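Local coordinates for protein 5-carboxyvanillate decarboxylase (Sphingomonas paucimobilis, PDB 4L6D) that probably removes a carboxyl group from 5-carboxyvanillate to give vanillate, and binds manganese in its amidohydrolase-type barrel, at residues D28-M33 with V81-A86; E261-N266 with E285-E290. All coordinates share one frame; numbering follows the deposited sequence. Where two conformers were deposited one is given.

Contact 1. Residues D28-M33 with V81-A86; sequences DASLDM and VQMFDA
A mostly buried loop-to-loop contact joins Met83, on the loop after strand 71-76, to Asp28, Ser30, Asp32 and Met33, on the loop between helices 14-23 and 33-40. Met83 reaches across, and the bend at its last torsion (chi3 76°) swings the methyl group out of line with the rest of the chain. That methyl carries most of the contact: Met83 CE lies 3.4 Å from Asp28 OD2, 3.7 Å from Ser30 CB and 3.9 Å from Met33 SD. Alongside, Met83 SD rests against Asp32 CB at 3.9 Å. The receiving loop is shaped by its own side chains. Asp28 OD1 accepts from Ser30 N at 2.8 Å, from above the carboxylate plane, forming an Asx turn, and Ser30 OG accepts from Asp32 N as a capping bond ahead of helix 33-40. The other carboxylate oxygen, Asp28 OD2, bonds to His23 and accepts a hydrogen bond from a water 2.7 Å away; the same water donates to Met83 O at 2.9 Å, adding a polar bridge beside the methyl. Asp32 directs its carboxylate elsewhere, into a salt bridge with Arg176. One loop comes after strand 5-11 and helix 14-23, the other directly after strand 71-76, the first two strands of a TIM barrel, and the side chain of Asp32 comes within about 7 Å of a bound vanillate (nearest atoms), as befits loops bordering an amidohydrolase active site.

Contact 2. Residues E261-N266 with E285-E290; sequences EYFRRN and EVLGPE. With VNL (4-hydroxy-3-methoxybenzoate), chain L.
Arg264 leaves helix 259-266 and runs to the last turn of helix 277-287, touching Leu287, Val286 and a vanillate bound apart from the manganese site in succession. Beyond CB, its CG is turned away from its own carbonyl carbon (chi1 -66°) and passes Leu287 CD2 at 4.3 Å. From there the chain is extended, and Arg264 CD comes within 3.5 Å of Val286 O. The next atom makes the direct polar link: Arg264 NE donates to Val286 O over 2.9 Å, meeting the carbonyl almost head-on (C=O...N 173°) with the oxygen in the guanidinium plane. Val286 O belongs to the final turn of its helix, so a positive group here probably also suits the partial negative charge of that helix end. The two helices flank strand 267-270, one leading into it and the other following, as neighbouring helices do around the outside of a TIM barrel. At the tip, Arg264 NH1 bonds to Ser260, while NH2 donates a hydrogen bond to a water 2.8 Å away. That water donates in turn to vanillate O1 at 2.6 Å, so arginine and carboxylate are linked through it. The guanidinium points edge-on at a face of the vanillate ring, Arg264 NH2 lying above it, 3.7 Å from CO1. An alanine here is likely to leave Val286 O without its charged donor and the bridging water without its arginine partner. Val286 lines this separate vanillate pocket together with Arg264, Val286 CG1 lying 3.7 Å from vanillate O1. On the apolar side, Leu287 CD2 approaches the ring edge of Phe263, 3.6 Å from CD2 of that ring, and Leu236 of helix 236-249 packs against both of these residues.

From the N terminus, the chain passes strand 5-11 and helix 14-23 before reaching 28-33; contact 1 closes when the loop after strand 71-76 returns to it, enclosing 47 residues that hold most of helix 33-40, helices 49-54 and 59-67, and strand 71-76. The middle strands of the barrel follow before helix 259-266 opens contact 2, which closes after only 18 residues, across strand 267-270, at the end of helix 277-287. The two closures are in series, neither nested nor crossed. Their centres lie 33 Å apart on opposite sides of the chain's centre: contact 1 joins loops near the beginning of the barrel, contact 2 outer helices near its end.

Contact 1. Residues D28-M33 with V81-A86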
loop_
_atom_site.group_PDB
_atom_site.type_symbol
_atom_site.label_atom_id
_atom_site.label_comp_id
_atom_site.label_asym_id
_atom_site.label_seq_id
_atom_site.Cartn_x
_atom_site.Cartn_y
_atom_site.Cartn_z
ATOM N N ASP A 28 -14.471 15.199 18.474
ATOM C CA ASP A 28 -13.335 15.024 17.571
ATOM C C ASP A 28 -13.729 14.144 16.376
ATOM O O ASP A 28 -14.303 13.069 16.552
ATOM C CB ASP A 28 -12.174 14.389 18.338
ATOM C CG ASP A 28 -10.855 14.474 17.596
ATOM O OD1 ASP A 28 -10.838 14.578 16.349
ATOM O OD2 ASP A 28 -9.814 14.423 18.277
ATOM N N ALA A 29 -13.436 14.608 15.163
ATOM C CA ALA A 29 -13.806 13.863 13.956
ATOM C C ALA A 29 -12.699 12.941 13.454
ATOM O O ALA A 29 -12.875 12.254 12.441
ATOM C CB ALA A 29 -14.237 14.818 12.846
ATOM N N SER A 30 -11.555 12.940 14.134
ATOM C CA SER A 30 -10.442 12.070 13.752
ATOM C C SER A 30 -10.895 10.619 13.657
ATOM O O SER A 30 -11.656 10.155 14.497
ATOM C CB SER A 30 -9.305 12.173 14.766
ATOM O OG SER A 30 -8.270 11.249 14.450
ATOM N N LEU A 31 -10.414 9.900 12.646
ATOM C CA LEU A 31 -10.784 8.502 12.474
ATOM C C LEU A 31 -10.278 7.636 13.632
ATOM O O LEU A 31 -10.795 6.546 13.861
ATOM C CB LEU A 31 -10.298 7.964 11.123
ATOM C CG LEU A 31 -10.841 6.604 10.669
ATOM C CD1 LEU A 31 -12.329 6.647 10.408
ATOM C CD2 LEU A 31 -10.104 6.176 9.416
ATOM N N ASP A 32 -9.292 8.127 14.383
ATOM C CA ASP A 32 -8.847 7.408 15.575
ATOM C C ASP A 32 -9.913 7.324 16.652
ATOM O O ASP A 32 -9.774 6.538 17.581
ATOM C CB ASP A 32 -7.583 8.019 16.166
ATOM C CG ASP A 32 -6.376 7.738 15.321
ATOM O OD1 ASP A 32 -5.903 6.575 15.310
ATOM O OD2 ASP A 32 -5.915 8.668 14.640
ATOM N N MET A 33 -10.963 8.135 16.551
ATOM C CA MET A 33 -12.043 8.075 17.541
ATOM C C MET A 33 -12.755 6.724 17.571
ATOM O O MET A 33 -13.370 6.383 18.579
ATOM C CB MET A 33 -13.045 9.223 17.361
ATOM C CG MET A 33 -12.449 10.593 17.699
ATOM S SD MET A 33 -12.007 10.806 19.440
ATOM C CE MET A 33 -13.638 11.048 20.150
ATOM N N VAL A 81 0.094 10.641 22.502
ATOM C CA VAL A 81 -0.398 11.908 23.033
ATOM C C VAL A 81 -0.784 12.875 21.925
ATOM O O VAL A 81 -1.025 14.057 22.174
ATOM C CB VAL A 81 0.647 12.605 23.953
ATOM C CG1 VAL A 81 1.012 11.701 25.131
ATOM C CG2 VAL A 81 1.892 13.011 23.163
ATOM N N GLN A 82 -0.862 12.357 20.706
ATOM C CA GLN A 82 -1.015 13.204 19.529
ATOM C C GLN A 82 -2.408 13.766 19.290
ATOM O O GLN A 82 -2.560 14.697 18.503
ATOM C CB GLN A 82 -0.523 12.465 18.289
ATOM C CG GLN A 82 0.981 12.257 18.287
ATOM C CD GLN A 82 1.371 11.104 17.402
ATOM O OE1 GLN A 82 1.711 10.020 17.886
ATOM N NE2 GLN A 82 1.318 11.327 16.090
ATOM N N MET A 83 -3.422 13.222 19.960
ATOM C CA MET A 83 -4.776 13.752 19.778
ATOM C C MET A 83 -5.094 14.970 20.647
ATOM O O MET A 83 -6.084 15.657 20.409
ATOM C CB MET A 83 -5.837 12.681 20.022
ATOM C CG MET A 83 -5.703 11.484 19.106
ATOM S SD MET A 83 -7.122 10.392 19.190
ATOM C CE MET A 83 -8.319 11.329 18.236
ATOM N N PHE A 84 -4.266 15.226 21.657
ATOM C CA PHE A 84 -4.525 16.286 22.624
ATOM C C PHE A 84 -4.065 17.652 22.119
ATOM O O PHE A 84 -3.314 17.749 21.148
ATOM C CB PHE A 84 -3.819 15.966 23.951
ATOM C CG PHE A 84 -4.122 14.591 24.489
ATOM C CD1 PHE A 84 -5.427 14.165 24.647
ATOM C CD2 PHE A 84 -3.097 13.721 24.829
ATOM C CE1 PHE A 84 -5.705 12.901 25.137
ATOM C CE2 PHE A 84 -3.373 12.453 25.320
ATOM C CZ PHE A 84 -4.682 12.044 25.474
ATOM N N ASP A 85 -4.494 18.717 22.786
ATOM C CA ASP A 85 -3.933 20.027 22.473
ATOM C C ASP A 85 -2.447 20.040 22.832
ATOM O O ASP A 85 -1.955 19.127 23.506
ATOM C CB ASP A 85 -4.686 21.151 23.184
ATOM C CG ASP A 85 -4.672 21.009 24.692
ATOM O OD1 ASP A 85 -3.579 21.030 25.290
ATOM O OD2 ASP A 85 -5.764 20.903 25.289
ATOM N N ALA A 86 -1.733 21.062 22.375
ATOM C CA ALA A 86 -0.277 21.091 22.528
ATOM C C ALA A 86 0.204 21.003 23.982
ATOM O O ALA A 86 1.086 20.201 24.286
ATOM C CB ALA A 86 0.302 22.326 21.848
HETATM O O HOH W 1 -7.270 15.183 17.777
#

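Contact 2. Residues E261-N266 with E285-E290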
loop_
_atom_site.group_PDB
_atom_site.type_symbol
_atom_site.label_atom_id
_atom_site.label_comp_id
_atom_site.label_asym_id
_atom_site.label_seq_id
_atom_site.Cartn_x
_atom_site.Cartn_y
_atom_site.Cartn_z
ATOM N N GLU A 261 17.227 3.670 -1.941
ATOM C CA GLU A 261 18.485 3.856 -1.222
ATOM C C GLU A 261 18.294 4.577 0.107
ATOM O O GLU A 261 18.947 4.232 1.088
ATOM C CB GLU A 261 19.546 4.530 -2.105
ATOM C CG GLU A 261 19.975 3.625 -3.257
ATOM C CD GLU A 261 20.754 4.329 -4.351
ATOM O OE1 GLU A 261 20.806 5.576 -4.370
ATOM O OE2 GLU A 261 21.324 3.620 -5.214
ATOM N N TYR A 262 17.399 5.563 0.150
ATOM C CA TYR A 262 16.980 6.102 1.446
ATOM C C TYR A 262 16.342 5.026 2.295
ATOM O O TYR A 262 16.578 4.964 3.504
ATOM C CB TYR A 262 15.996 7.265 1.299
ATOM C CG TYR A 262 16.638 8.446 0.637
ATOM C CD1 TYR A 262 17.615 9.185 1.299
ATOM C CD2 TYR A 262 16.316 8.790 -0.669
ATOM C CE1 TYR A 262 18.232 10.251 0.691
ATOM C CE2 TYR A 262 16.934 9.857 -1.294
ATOM C CZ TYR A 262 17.897 10.585 -0.611
ATOM O OH TYR A 262 18.537 11.642 -1.223
ATOM N N PHE A 263 15.506 4.183 1.689
ATOM C CA PHE A 263 14.823 3.200 2.506
ATOM C C PHE A 263 15.842 2.248 3.137
ATOM O O PHE A 263 15.757 1.953 4.322
ATOM C CB PHE A 263 13.742 2.434 1.729
ATOM C CG PHE A 263 12.796 1.711 2.636
ATOM C CD1 PHE A 263 11.768 2.398 3.265
ATOM C CD2 PHE A 263 12.991 0.381 2.947
ATOM C CE1 PHE A 263 10.912 1.759 4.142
ATOM C CE2 PHE A 263 12.135 -0.276 3.831
ATOM C CZ PHE A 263 11.091 0.417 4.428
ATOM N N ARG A 264 16.838 1.815 2.373
ATOM C CA ARG A 264 17.821 0.898 2.937
ATOM C C ARG A 264 18.801 1.605 3.883
ATOM O O ARG A 264 19.241 1.007 4.868
ATOM C CB ARG A 264 18.593 0.159 1.835
ATOM C CG ARG A 264 17.736 -0.796 1.003
ATOM C CD ARG A 264 18.588 -1.585 -0.003
ATOM N NE ARG A 264 17.773 -2.046 -1.128
ATOM C CZ ARG A 264 17.561 -1.348 -2.239
ATOM N NH1 ARG A 264 18.126 -0.159 -2.405
ATOM N NH2 ARG A 264 16.800 -1.849 -3.204
ATOM N N ARG A 265 19.141 2.865 3.602
ATOM C CA ARG A 265 20.113 3.586 4.431
ATOM C C ARG A 265 19.500 4.048 5.741
ATOM O O ARG A 265 20.109 3.904 6.810
ATOM C CB ARG A 265 20.675 4.804 3.684
ATOM C CG ARG A 265 21.837 5.489 4.402
ATOM C CD ARG A 265 22.291 6.772 3.691
ATOM N NE ARG A 265 21.270 7.810 3.812
ATOM C CZ ARG A 265 21.401 9.067 3.406
ATOM N NH1 ARG A 265 22.525 9.483 2.839
ATOM N NH2 ARG A 265 20.395 9.917 3.592
ATOM N N ASN A 266 18.303 4.622 5.650
ATOM C CA ASN A 266 17.678 5.315 6.782
ATOM C C ASN A 266 16.575 4.566 7.510
ATOM O O ASN A 266 16.146 5.005 8.585
ATOM C CB ASN A 266 17.142 6.674 6.329
ATOM C CG ASN A 266 18.250 7.630 5.934
ATOM O OD1 ASN A 266 18.566 7.796 4.747
ATOM N ND2 ASN A 266 18.864 8.262 6.933
ATOM N N GLU A 285 15.879 -10.324 1.594
ATOM C CA GLU A 285 16.541 -10.271 0.294
ATOM C C GLU A 285 16.728 -8.861 -0.266
ATOM O O GLU A 285 17.785 -8.555 -0.840
ATOM C CB GLU A 285 15.800 -11.133 -0.736
ATOM C CG GLU A 285 16.466 -11.098 -2.099
ATOM C CD GLU A 285 15.742 -11.904 -3.157
ATOM O OE1 GLU A 285 14.788 -12.632 -2.820
ATOM O OE2 GLU A 285 16.139 -11.799 -4.337
ATOM N N VAL A 286 15.710 -8.011 -0.131
ATOM C CA VAL A 286 15.775 -6.671 -0.710
ATOM C C VAL A 286 16.331 -5.606 0.238
ATOM O O VAL A 286 16.831 -4.585 -0.227
ATOM C CB VAL A 286 14.426 -6.203 -1.314
ATOM C CG1 VAL A 286 13.928 -7.215 -2.340
ATOM C CG2 VAL A 286 13.382 -5.959 -0.227
ATOM N N LEU A 287 16.236 -5.829 1.548
ATOM C CA LEU A 287 16.746 -4.851 2.516
ATOM C C LEU A 287 18.067 -5.233 3.154
ATOM O O LEU A 287 18.796 -4.362 3.653
ATOM C CB LEU A 287 15.738 -4.614 3.643
ATOM C CG LEU A 287 14.310 -4.258 3.243
ATOM C CD1 LEU A 287 13.469 -4.111 4.504
ATOM C CD2 LEU A 287 14.254 -2.970 2.402
ATOM N N GLY A 288 18.385 -6.523 3.144
ATOM C CA GLY A 288 19.532 -7.016 3.881
ATOM C C GLY A 288 19.084 -7.518 5.243
ATOM O O GLY A 288 18.158 -6.965 5.835
ATOM N N PRO A 289 19.732 -8.580 5.745
ATOM C CA PRO A 289 19.335 -9.164 7.031
ATOM C C PRO A 289 19.516 -8.220 8.230
ATOM O O PRO A 289 18.854 -8.435 9.238
ATOM C CB PRO A 289 20.238 -10.396 7.148
ATOM C CG PRO A 289 21.437 -10.077 6.267
ATOM C CD PRO A 289 20.842 -9.314 5.116
ATOM N N GLU A 290 20.368 -7.203 8.128
ATOM C CA GLU A 290 20.556 -6.249 9.226
ATOM C C GLU A 290 19.367 -5.308 9.408
ATOM O O GLU A 290 19.282 -4.631 10.423
ATOM C CB GLU A 290 21.823 -5.422 9.008
ATOM C CG GLU A 290 23.104 -6.196 9.153
ATOM C CD GLU A 290 24.288 -5.418 8.611
ATOM O OE1 GLU A 290 24.349 -5.208 7.379
ATOM O OE2 GLU A 290 25.144 -5.003 9.421
HETATM C C1 VNL L . 15.169 -3.266 -6.798
HETATM C CO1 VNL L . 14.534 -2.192 -6.148
HETATM C CO2 VNL L . 16.160 -3.059 -7.784
HETATM C CM1 VNL L . 14.869 -0.866 -6.470
HETATM C CM2 VNL L . 16.509 -1.753 -8.125
HETATM O OM VNL L . 17.453 -1.426 -9.065
HETATM C CZ VNL L . 15.841 -0.626 -7.451
HETATM C CC VNL L . 14.794 -4.672 -6.432
HETATM C CV VNL L . 18.182 -2.454 -9.759
HETATM O O1 VNL L . 14.535 -4.967 -5.230
HETATM O O2 VNL L . 14.758 -5.513 -7.367
HETATM O O3 VNL L . 16.160 0.630 -7.914
HETATM O O HOH W 2 16.543 -4.576 -3.605
#